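RNA N6-adenosine-methyltransferase METTL16 (Homo sapiens, PDB 6M1U) methylates adenosine at N6 in RNAs such as U6 snRNA, with this vertebrate conserved region probably contributing to RNA binding. Local coordinates at residues S17-P22 with F150-V155; I41-D44 with Q48-R51. All coordinates share one frame; numbering follows the deposited sequence.

Contact 1 (S17-P22 with F150-V155)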
ATOM      1  N   SER A  17      -8.523  -7.265  -8.915  1.00 75.76           N
ATOM      2  CA  SER A  17      -8.394  -7.315 -10.371  1.00 78.13           C
ATOM      3  C   SER A  17      -9.715  -6.993 -11.049  1.00 78.74           C
ATOM      4  O   SER A  17      -9.784  -6.106 -11.912  1.00 79.78           O
ATOM      5  CB  SER A  17      -7.923  -8.692 -10.832  1.00 78.74           C
ATOM      6  OG  SER A  17      -6.739  -9.094 -10.185  1.00 75.58           O
ATOM      7  N   LEU A  18     -10.769  -7.731 -10.692  1.00 80.66           N
ATOM      8  CA  LEU A  18     -12.086  -7.460 -11.241  1.00 82.85           C
ATOM      9  C   LEU A  18     -12.442  -5.984 -11.130  1.00 83.87           C
ATOM     10  O   LEU A  18     -12.961  -5.385 -12.078  1.00 87.26           O
ATOM     11  CB  LEU A  18     -13.126  -8.309 -10.528  1.00 82.39           C
ATOM     12  CG  LEU A  18     -13.247  -9.735 -11.011  1.00 83.85           C
ATOM     13  CD1 LEU A  18     -14.153 -10.427 -10.037  1.00 85.08           C
ATOM     14  CD2 LEU A  18     -13.797  -9.765 -12.416  1.00 87.56           C
ATOM     15  N   LYS A  19     -12.175  -5.374  -9.974  1.00 83.22           N
ATOM     16  CA  LYS A  19     -12.520  -3.966  -9.857  1.00 81.61           C
ATOM     17  C   LYS A  19     -11.671  -3.108 -10.786  1.00 80.27           C
ATOM     18  O   LYS A  19     -12.169  -2.100 -11.304  1.00 84.92           O
ATOM     19  CB  LYS A  19     -12.389  -3.491  -8.413  1.00 82.29           C
ATOM     20  CG  LYS A  19     -13.241  -2.280  -8.150  1.00 84.22           C
ATOM     21  CD  LYS A  19     -12.955  -1.659  -6.799  1.00 83.24           C
ATOM     22  CE  LYS A  19     -14.146  -0.826  -6.305  1.00 86.05           C
ATOM     23  NZ  LYS A  19     -14.573   0.258  -7.263  1.00 88.33           N
ATOM     24  N   ALA A  20     -10.412  -3.521 -11.041  1.00 79.57           N
ATOM     25  CA  ALA A  20      -9.508  -2.777 -11.919  1.00 80.33           C
ATOM     26  C   ALA A  20      -9.961  -2.812 -13.368  1.00 81.51           C
ATOM     27  O   ALA A  20      -9.731  -1.851 -14.109  1.00 83.56           O
ATOM     28  CB  ALA A  20      -8.086  -3.327 -11.818  1.00 73.13           C
ATOM     29  N   SER A  21     -10.565  -3.908 -13.798  1.00 87.78           N
ATOM     30  CA  SER A  21     -11.237  -3.902 -15.084  1.00 93.38           C
ATOM     31  C   SER A  21     -12.341  -4.957 -15.083  1.00 95.55           C
ATOM     32  O   SER A  21     -12.090  -6.149 -15.309  1.00 95.96           O
ATOM     33  CB  SER A  21     -10.243  -4.123 -16.227  1.00102.54           C
ATOM     34  OG  SER A  21      -9.845  -5.479 -16.324  1.00109.87           O
ATOM     35  N   PRO A  22     -13.581  -4.550 -14.816  1.00 88.45           N
ATOM     36  CA  PRO A  22     -14.675  -5.526 -14.846  1.00 91.20           C
ATOM     37  C   PRO A  22     -14.933  -6.088 -16.229  1.00 93.59           C
ATOM     38  O   PRO A  22     -15.195  -7.285 -16.352  1.00 93.29           O
ATOM     39  CB  PRO A  22     -15.866  -4.717 -14.319  1.00 91.20           C
ATOM     40  CG  PRO A  22     -15.530  -3.303 -14.648  1.00 89.76           C
ATOM     41  CD  PRO A  22     -14.052  -3.198 -14.468  1.00 89.08           C
ATOM     42  N   PHE A 150      -9.863  -2.968   1.922  1.00 85.81           N
ATOM     43  CA  PHE A 150     -11.003  -3.831   2.148  1.00 90.85           C
ATOM     44  C   PHE A 150     -12.313  -3.098   1.948  1.00 91.01           C
ATOM     45  O   PHE A 150     -13.304  -3.728   1.588  1.00 93.41           O
ATOM     46  CB  PHE A 150     -10.891  -4.496   3.523  1.00 94.41           C
ATOM     47  CG  PHE A 150      -9.887  -5.625   3.546  1.00 97.03           C
ATOM     48  CD1 PHE A 150     -10.223  -6.875   3.040  1.00100.25           C
ATOM     49  CD2 PHE A 150      -8.586  -5.413   4.001  1.00 96.33           C
ATOM     50  CE1 PHE A 150      -9.297  -7.900   3.023  1.00100.43           C
ATOM     51  CE2 PHE A 150      -7.646  -6.429   3.991  1.00 96.26           C
ATOM     52  CZ  PHE A 150      -8.001  -7.674   3.505  1.00 98.43           C
ATOM     53  N   ARG A 151     -12.347  -1.781   2.086  1.00 91.99           N
ATOM     54  CA  ARG A 151     -13.545  -1.091   1.629  1.00 95.02           C
ATOM     55  C   ARG A 151     -13.770  -1.328   0.134  1.00 93.84           C
ATOM     56  O   ARG A 151     -14.879  -1.686  -0.281  1.00 95.80           O
ATOM     57  CB  ARG A 151     -13.470   0.397   1.968  1.00 97.20           C
ATOM     58  CG  ARG A 151     -13.539   0.620   3.462  1.00100.82           C
ATOM     59  CD  ARG A 151     -14.054   1.992   3.832  1.00104.65           C
ATOM     60  NE  ARG A 151     -15.499   1.991   4.049  1.00111.02           N
ATOM     61  CZ  ARG A 151     -16.181   3.033   4.525  1.00116.03           C
ATOM     62  NH1 ARG A 151     -15.539   4.163   4.835  1.00115.70           N
ATOM     63  NH2 ARG A 151     -17.501   2.943   4.693  1.00120.48           N
ATOM     64  N   LEU A 152     -12.709  -1.198  -0.675  1.00 90.89           N
ATOM     65  CA  LEU A 152     -12.814  -1.446  -2.115  1.00 90.34           C
ATOM     66  C   LEU A 152     -13.369  -2.840  -2.409  1.00 92.72           C
ATOM     67  O   LEU A 152     -14.178  -3.016  -3.330  1.00 94.91           O
ATOM     68  CB  LEU A 152     -11.442  -1.286  -2.779  1.00 87.23           C
ATOM     69  CG  LEU A 152     -10.725   0.062  -2.869  1.00 84.35           C
ATOM     70  CD1 LEU A 152      -9.256  -0.173  -3.206  1.00 81.63           C
ATOM     71  CD2 LEU A 152     -11.370   0.947  -3.910  1.00 85.92           C
ATOM     72  N   VAL A 153     -12.949  -3.847  -1.638  1.00 91.20           N
ATOM     73  CA  VAL A 153     -13.360  -5.218  -1.923  1.00 91.81           C
ATOM     74  C   VAL A 153     -14.805  -5.501  -1.504  1.00 98.38           C
ATOM     75  O   VAL A 153     -15.414  -6.431  -2.043  1.00 97.74           O
ATOM     76  CB  VAL A 153     -12.346  -6.189  -1.287  1.00 89.92           C
ATOM     77  CG1 VAL A 153     -12.965  -7.537  -0.981  1.00 92.67           C
ATOM     78  CG2 VAL A 153     -11.184  -6.381  -2.221  1.00 88.20           C
ATOM     79  N   ALA A 154     -15.393  -4.702  -0.601  1.00103.61           N
ATOM     80  CA  ALA A 154     -16.842  -4.743  -0.356  1.00115.35           C
ATOM     81  C   ALA A 154     -17.585  -3.942  -1.436  1.00119.58           C
ATOM     82  O   ALA A 154     -18.253  -2.939  -1.184  1.00123.47           O
ATOM     83  CB  ALA A 154     -17.177  -4.234   1.039  1.00107.24           C
ATOM     84  N   VAL A 155     -17.437  -4.425  -2.674  1.00134.54           N
ATOM     85  CA  VAL A 155     -18.042  -3.872  -3.884  1.00136.96           C
ATOM     86  C   VAL A 155     -19.140  -4.850  -4.288  1.00143.46           C
ATOM     87  O   VAL A 155     -19.488  -4.987  -5.467  1.00146.83           O
ATOM     88  CB  VAL A 155     -16.979  -3.672  -4.996  1.00137.95           C
ATOM     89  CG1 VAL A 155     -16.358  -5.022  -5.458  1.00139.72           C
ATOM     90  CG2 VAL A 155     -17.511  -2.833  -6.180  1.00141.01           C
TER
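Lys19 carries the whole of one side of this contact, and it does so with its hydrocarbon chain, not its charge. Its CE lies 3.7 Å from the backbone O of Leu152 and also touches Leu152 CD2. The same methylene is 3.9 Å from Val155 CG2, meeting both the final turn of helix 136-153 and the tail that follows it. CG stands anti to the backbone N (chi1 -157°), and the chain then runs out extended toward the other helix. It bends only at its last torsion (chi4 -56°), leaving NZ 5.1 Å from Leu152 O, too far for a bond. A lysine suits this surface position because its long aliphatic part can lie against leucine and valine while the amine turns away from Leu152 O. An inverse gamma turn centred on Ala154 leads the chain off the helix, and Val155 then faces Lys19. Trp37 of helix 30-44 touches both Lys19 and Leu152, and Val153, on another side of its helix, packs on Val12, Glu15 and Leu16. The arrangement is a peripheral helix-helix contact between the C-terminal ends of helices 10-20 and 136-153, in an alpha+beta fold in which helices pack with a five-stranded antiparallel sheet.

Contact 2 (I41-D44 with Q48-R51)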
ATOM      1  N   ILE A  41      -4.881   4.812  -3.543  1.00 65.98           N
ATOM      2  CA  ILE A  41      -5.226   5.218  -2.186  1.00 65.84           C
ATOM      3  C   ILE A  41      -4.329   6.354  -1.718  1.00 67.11           C
ATOM      4  O   ILE A  41      -4.778   7.282  -1.026  1.00 67.61           O
ATOM      5  CB  ILE A  41      -5.124   4.002  -1.249  1.00 66.10           C
ATOM      6  CG1 ILE A  41      -6.244   3.013  -1.565  1.00 67.38           C
ATOM      7  CG2 ILE A  41      -5.064   4.459   0.226  1.00 65.90           C
ATOM      8  CD1 ILE A  41      -5.978   1.656  -1.074  1.00 66.98           C
ATOM      9  N   LEU A  42      -3.040   6.284  -2.061  1.00 65.94           N
ATOM     10  CA  LEU A  42      -2.098   7.292  -1.586  1.00 65.57           C
ATOM     11  C   LEU A  42      -2.330   8.611  -2.293  1.00 68.87           C
ATOM     12  O   LEU A  42      -2.423   9.652  -1.632  1.00 70.60           O
ATOM     13  CB  LEU A  42      -0.647   6.826  -1.765  1.00 61.58           C
ATOM     14  CG  LEU A  42      -0.291   5.596  -0.922  1.00 58.44           C
ATOM     15  CD1 LEU A  42       1.106   5.064  -1.207  1.00 57.19           C
ATOM     16  CD2 LEU A  42      -0.454   5.905   0.533  1.00 56.58           C
ATOM     17  N   THR A  43      -2.454   8.597  -3.637  1.00 71.87           N
ATOM     18  CA  THR A  43      -2.678   9.869  -4.333  1.00 75.35           C
ATOM     19  C   THR A  43      -3.920  10.566  -3.794  1.00 78.84           C
ATOM     20  O   THR A  43      -3.919  11.789  -3.636  1.00 80.38           O
ATOM     21  CB  THR A  43      -2.817   9.702  -5.852  1.00 78.45           C
ATOM     22  OG1 THR A  43      -3.977   8.925  -6.108  1.00 82.20           O
ATOM     23  CG2 THR A  43      -1.622   9.028  -6.476  1.00 79.55           C
ATOM     24  N   ASP A  44      -4.964   9.802  -3.460  1.00 79.20           N
ATOM     25  CA  ASP A  44      -6.164  10.387  -2.875  1.00 82.00           C
ATOM     26  C   ASP A  44      -5.858  11.110  -1.569  1.00 75.79           C
ATOM     27  O   ASP A  44      -6.484  12.133  -1.279  1.00 77.24           O
ATOM     28  CB  ASP A  44      -7.232   9.305  -2.660  1.00 83.58           C
ATOM     29  CG  ASP A  44      -7.810   8.765  -3.985  1.00 87.63           C
ATOM     30  OD1 ASP A  44      -7.470   9.316  -5.069  1.00 89.42           O
ATOM     31  OD2 ASP A  44      -8.598   7.782  -3.943  1.00 89.68           O
ATOM     32  N   GLN A  48       2.845  11.846  -1.569  1.00 69.37           N
ATOM     33  CA  GLN A  48       3.753  11.696  -2.696  1.00 69.64           C
ATOM     34  C   GLN A  48       4.353  10.294  -2.744  1.00 67.79           C
ATOM     35  O   GLN A  48       4.796   9.760  -1.727  1.00 67.79           O
ATOM     36  CB  GLN A  48       4.879  12.715  -2.593  1.00 72.77           C
ATOM     37  CG  GLN A  48       4.393  14.113  -2.351  1.00 76.12           C
ATOM     38  CD  GLN A  48       3.859  14.716  -3.610  1.00 78.95           C
ATOM     39  OE1 GLN A  48       4.408  14.480  -4.697  1.00 79.96           O
ATOM     40  NE2 GLN A  48       2.768  15.479  -3.493  1.00 80.86           N
ATOM     41  N   HIS A  49       4.415   9.710  -3.935  1.00 66.09           N
ATOM     42  CA  HIS A  49       5.060   8.410  -4.036  1.00 63.98           C
ATOM     43  C   HIS A  49       5.603   8.198  -5.442  1.00 61.24           C
ATOM     44  O   HIS A  49       5.103   8.771  -6.404  1.00 63.06           O
ATOM     45  CB  HIS A  49       4.082   7.307  -3.685  1.00 60.85           C
ATOM     46  CG  HIS A  49       2.830   7.359  -4.485  1.00 60.34           C
ATOM     47  ND1 HIS A  49       2.667   6.661  -5.665  1.00 60.52           N
ATOM     48  CD2 HIS A  49       1.680   8.043  -4.289  1.00 60.11           C
ATOM     49  CE1 HIS A  49       1.468   6.914  -6.155  1.00 61.85           C
ATOM     50  NE2 HIS A  49       0.846   7.743  -5.335  1.00 61.03           N
ATOM     51  N   LYS A  50       6.630   7.362  -5.543  1.00 62.78           N
ATOM     52  CA  LYS A  50       7.231   6.983  -6.810  1.00 63.32           C
ATOM     53  C   LYS A  50       7.580   5.506  -6.706  1.00 62.49           C
ATOM     54  O   LYS A  50       8.002   5.044  -5.644  1.00 59.52           O
ATOM     55  CB  LYS A  50       8.506   7.809  -7.146  1.00 69.68           C
ATOM     56  CG  LYS A  50       8.285   9.102  -7.928  1.00 74.20           C
ATOM     57  CD  LYS A  50       9.522  10.045  -7.866  1.00 77.48           C
ATOM     58  CE  LYS A  50       9.169  11.611  -7.947  1.00 80.54           C
ATOM     59  NZ  LYS A  50      10.275  12.620  -7.509  1.00 82.65           N
ATOM     60  N   ARG A  51       7.424   4.774  -7.808  1.00 62.00           N
ATOM     61  CA  ARG A  51       7.934   3.409  -7.872  1.00 62.68           C
ATOM     62  C   ARG A  51       9.450   3.381  -7.979  1.00 60.67           C
ATOM     63  O   ARG A  51      10.042   4.092  -8.789  1.00 62.26           O
ATOM     64  CB  ARG A  51       7.351   2.677  -9.057  1.00 62.83           C
ATOM     65  CG  ARG A  51       6.001   2.175  -8.806  1.00 62.30           C
ATOM     66  CD  ARG A  51       5.512   1.728 -10.105  1.00 65.24           C
ATOM     67  NE  ARG A  51       4.137   1.308 -10.043  1.00 67.17           N
ATOM     68  CZ  ARG A  51       3.694   0.197 -10.585  1.00 70.13           C
ATOM     69  NH1 ARG A  51       4.536  -0.598 -11.229  1.00 72.50           N
ATOM     70  NH2 ARG A  51       2.405  -0.082 -10.497  1.00 71.25           N
TER
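His49 reaches from strand 48-52 to the last turn of helix 30-44, where its imidazole meets Leu42 and Thr43. The contacts across the pair are van der Waals ones. Leu42 CB approaches the ring obliquely, 3.6 Å from His49 CD2, while the Thr43 methyl CG2 sits at the ring edge, in its plane, beside NE2 and 3.8 Å from CE1. The torsions suit this: His49 CG lies between the backbone N and the carbonyl carbon (chi1 54°), directing the ring at the helix, and Thr43 has CG2 anti to its carbonyl carbon. A flat imidazole can thus meet a methylene and a methyl group at once. Were His49 replaced by an alanine, Leu42 CB would probably lose its packing partner and the Thr43 methyl its ring neighbour.

The polar interactions run to other partners. Thr43 OG1 hydrogen-bonds to Lys40 O one turn back, consistent with the methyl, not the hydroxyl, being the branch turned to the ring, and a salt bridge of Arg51 NE with Glu39 OE2 adds a charged tie between strand and helix.

Backbone bonds between Gln48 and Thr64 and between Lys50 and Phe62 pair the strand with 58-67. Leu42 also packs on Leu61 and on Ile145 of helix 136-153, and His49 on Leu63, so helix 30-44 touches both the sheet edge formed by 48-52 and 58-67 and helix 136-153.

Overall arrangement
Contact 1 and contact 2 lie about 19 Å apart, centre to centre, and do not touch, although their nearest atoms are about 4 Å from each other. Helices 30-44 and 136-153 connect them: Trp37 of the first meets both sides of contact 1, while Ile41 and Leu42, farther along the same helix, pack on Tyr144, Ile145, Gln148 and Ile149 of the second. Contact 1 joins regions 128 residues apart near the two ends of the modelled chain and lies at the surface, its centre about 15 Å from the centre of the chain. Contact 2 is local, bridging a short turn, its centre about 9 Å from that point. Together they tie helix to helix and helix to sheet edge; neither includes a bound ligand.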